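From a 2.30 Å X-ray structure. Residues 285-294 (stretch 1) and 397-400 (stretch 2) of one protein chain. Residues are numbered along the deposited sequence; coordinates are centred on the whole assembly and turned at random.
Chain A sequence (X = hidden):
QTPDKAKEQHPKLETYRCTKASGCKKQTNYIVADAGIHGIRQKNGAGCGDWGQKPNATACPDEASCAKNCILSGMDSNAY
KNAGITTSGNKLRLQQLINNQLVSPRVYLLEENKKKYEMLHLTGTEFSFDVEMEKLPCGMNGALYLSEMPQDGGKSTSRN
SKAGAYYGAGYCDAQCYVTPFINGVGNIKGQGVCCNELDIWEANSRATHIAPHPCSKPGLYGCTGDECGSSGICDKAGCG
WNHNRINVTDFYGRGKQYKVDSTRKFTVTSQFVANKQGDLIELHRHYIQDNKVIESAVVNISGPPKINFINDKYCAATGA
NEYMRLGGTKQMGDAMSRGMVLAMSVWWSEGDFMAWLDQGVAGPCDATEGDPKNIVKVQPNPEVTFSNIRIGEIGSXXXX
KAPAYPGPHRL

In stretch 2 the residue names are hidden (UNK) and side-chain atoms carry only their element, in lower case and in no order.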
# COMPACT_ATOMS: atom_id res chain seq x y z
N ARG A 285 -9.15 -7.03 13.22
CA ARG A 285 -8.56 -5.74 13.50
C ARG A 285 -9.01 -5.26 14.87
O ARG A 285 -10.21 -5.25 15.08
CB ARG A 285 -8.95 -4.70 12.39
CG ARG A 285 -8.83 -3.20 12.70
CD ARG A 285 -7.37 -2.71 12.71
NE ARG A 285 -6.70 -3.18 11.47
CZ ARG A 285 -6.90 -2.63 10.23
NH1 ARG A 285 -7.68 -1.56 10.03
NH2 ARG A 285 -6.27 -3.13 9.16
N HIS A 286 -8.09 -4.65 15.63
CA HIS A 286 -8.46 -3.88 16.80
C HIS A 286 -7.52 -2.67 16.90
O HIS A 286 -6.52 -2.55 16.17
CB HIS A 286 -8.56 -4.69 18.10
CG HIS A 286 -7.22 -5.22 18.51
ND1 HIS A 286 -6.77 -6.46 18.08
CD2 HIS A 286 -6.24 -4.72 19.26
CE1 HIS A 286 -5.57 -6.71 18.57
NE2 HIS A 286 -5.24 -5.64 19.26
N TYR A 287 -7.84 -1.72 17.73
CA TYR A 287 -7.12 -0.49 17.92
C TYR A 287 -6.67 -0.32 19.37
O TYR A 287 -7.19 -0.93 20.31
CB TYR A 287 -7.97 0.72 17.45
CG TYR A 287 -8.31 0.68 15.99
CD1 TYR A 287 -9.47 0.01 15.59
CD2 TYR A 287 -7.49 1.25 14.98
CE1 TYR A 287 -9.81 -0.09 14.26
CE2 TYR A 287 -7.82 1.16 13.64
CZ TYR A 287 -8.97 0.47 13.29
OH TYR A 287 -9.40 0.30 11.99
N ILE A 288 -5.60 0.45 19.55
CA ILE A 288 -5.15 0.82 20.89
C ILE A 288 -4.91 2.35 20.89
O ILE A 288 -4.20 2.86 20.03
CB ILE A 288 -3.92 0.10 21.46
CG1 ILE A 288 -4.16 -1.40 21.53
CG2 ILE A 288 -3.65 0.68 22.84
CD1 ILE A 288 -3.00 -2.33 21.59
N GLN A 289 -5.56 3.06 21.81
CA GLN A 289 -5.43 4.50 21.90
C GLN A 289 -5.54 4.81 23.40
O GLN A 289 -6.31 4.18 24.11
CB GLN A 289 -6.45 5.28 21.10
CG GLN A 289 -6.30 6.80 21.15
CD GLN A 289 -7.00 7.57 20.04
OE1 GLN A 289 -8.22 7.44 19.85
NE2 GLN A 289 -6.35 8.39 19.22
N ASP A 290 -4.68 5.70 23.88
CA ASP A 290 -4.63 6.09 25.29
C ASP A 290 -4.40 4.85 26.16
O ASP A 290 -4.98 4.77 27.22
CB ASP A 290 -5.97 6.69 25.66
CG ASP A 290 -6.24 8.00 24.96
OD1 ASP A 290 -5.28 8.74 24.74
OD2 ASP A 290 -7.43 8.25 24.68
N ASN A 291 -3.67 3.84 25.70
CA ASN A 291 -3.52 2.61 26.44
C ASN A 291 -4.69 1.65 26.63
O ASN A 291 -4.67 0.83 27.57
CB ASN A 291 -3.11 2.94 27.91
CG ASN A 291 -1.62 2.70 28.02
OD1 ASN A 291 -1.08 1.95 27.20
ND2 ASN A 291 -0.98 3.36 28.98
N LYS A 292 -5.73 1.78 25.83
CA LYS A 292 -6.92 0.99 25.94
C LYS A 292 -7.23 0.29 24.62
O LYS A 292 -7.34 0.98 23.63
CB LYS A 292 -8.13 1.88 26.29
CG LYS A 292 -8.09 2.52 27.67
CD LYS A 292 -8.87 3.84 27.69
CE LYS A 292 -8.52 4.74 28.86
NZ LYS A 292 -8.25 3.96 30.13
N VAL A 293 -7.47 -1.01 24.68
CA VAL A 293 -7.85 -1.74 23.48
C VAL A 293 -9.23 -1.28 23.03
O VAL A 293 -10.12 -1.18 23.89
CB VAL A 293 -7.86 -3.25 23.74
CG1 VAL A 293 -8.45 -4.07 22.60
CG2 VAL A 293 -6.42 -3.72 24.00
N ILE A 294 -9.41 -1.00 21.74
CA ILE A 294 -10.69 -0.65 21.20
C ILE A 294 -10.98 -1.74 20.14
O ILE A 294 -10.25 -1.96 19.19
CB ILE A 294 -10.90 0.72 20.56
CG1 ILE A 294 -10.59 1.84 21.57
CG2 ILE A 294 -12.31 0.97 20.01
CD1 ILE A 294 -9.55 2.78 21.09
N UNK A 397 2.42 -8.40 19.29
CA UNK A 397 2.90 -7.14 18.74
C UNK A 397 2.41 -5.84 19.37
O UNK A 397 2.99 -4.77 19.09
c UNK A 397 3.25 -8.36 16.61
c UNK A 397 2.69 -7.08 17.21
o UNK A 397 1.33 -6.90 16.85
N UNK A 398 1.36 -5.91 20.16
CA UNK A 398 0.82 -4.73 20.83
C UNK A 398 0.21 -5.18 22.14
O UNK A 398 0.02 -6.39 22.36
o UNK A 398 -1.27 -4.95 19.66
c UNK A 398 -0.26 -4.04 20.00
N UNK A 399 -0.19 -4.25 22.98
CA UNK A 399 -0.75 -4.70 24.26
C UNK A 399 -0.84 -3.54 25.25
O UNK A 399 0.02 -2.66 25.26
c UNK A 399 0.12 -5.77 24.93
o UNK A 399 1.32 -5.17 25.43
N UNK A 400 -1.81 -3.69 26.13
CA UNK A 400 -2.10 -2.76 27.22
C UNK A 400 -1.31 -3.07 28.49
O UNK A 400 -0.28 -3.79 28.44
c UNK A 400 -3.63 -2.88 27.46
c UNK A 400 -4.07 -2.53 28.88
c UNK A 400 -4.36 -2.02 26.42

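Position 397 carries three side-chain atoms: a carbon bonded to one oxygen and to one further carbon, a branch at the first side-chain atom that combines a hydroxyl with a methyl. None of these atoms touches stretch 1, and the side chain stays out of its reach. A beta carbon bearing both an oxygen and a methyl identifies Thr397. The residue is buried, and its OG1 is hydrogen-bonded elsewhere in the structure. A small side chain with one polar atom suits such a place, because the hydroxyl finds a partner while the methyl adds apolar bulk.

Position 398 has a carbon followed by a single oxygen, with no branch. Its CA-to-CB bond points toward stretch 1, and its CB lies 3.6 Å from CD1 of Ile288, an ordinary van der Waals distance. The one-carbon, one-oxygen pattern gives Ser398. With the name in hand, the oxygen is OG, at chi1 of 54° (p), and it stands 4.0 Å from NE2 of His286. That is too long for a hydrogen bond, and OG is satisfied by a partner elsewhere in the structure. Ser398 is small, and its CB packs against the CD1 methyl at the end of the Ile288 side chain, while the hydroxyl lies near the imidazole without bonding to it.

Position 399 again shows one carbon and one oxygen, but the CA-to-CB bond points away from stretch 1, and its CB stays 5.7 Å from CD1 of Ile288. Contact is made instead by the backbone, whose N lies 3.7 Å from CD1 of Ile288. The atoms give Ser399, with chi1 at 72° (p). The residue is exposed, and a small polar side chain is at ease there.

Position 400 holds three carbons, one of them carrying the other two, with no oxygen or nitrogen. Its CA-to-CB bond runs sideways to stretch 1, and one branch carbon lies just 3.1 Å from O of Asn291, a tight contact. A beta-branched side chain of three carbons is Val400. That branch is CG2, which also approaches CA of Lys292 at 4.0 Å and CG2 of Val293 at 3.6 Å. The methyl meets the Asn291 carbonyl, the Lys292 backbone and the Val293 methyl, and only the last is a contact between apolar side chains.

The contact works by packing alone, with no hydrogen bond crossing between the stretches. Stretch 1 is a hairpin: a type I' turn from Gln289 to Lys292 joins its strands, and paired backbone bonds, such as Tyr287 N to Ile294 O at 2.8 Å and Ile294 N to Tyr287 O at 2.6 Å, hold them together. Stretch 2 meets this scaffold through 398 to 400. Ile288 projects toward it and meets 398 and 399 through its terminal methyl, while Val400 packs against the later part of the turn and the start of the second strand. The interface is modest, 246 Å² summed over both sides, and Val400 contributes the largest share, 81 Å².

Stretch 2, residues 397-400: TSSV
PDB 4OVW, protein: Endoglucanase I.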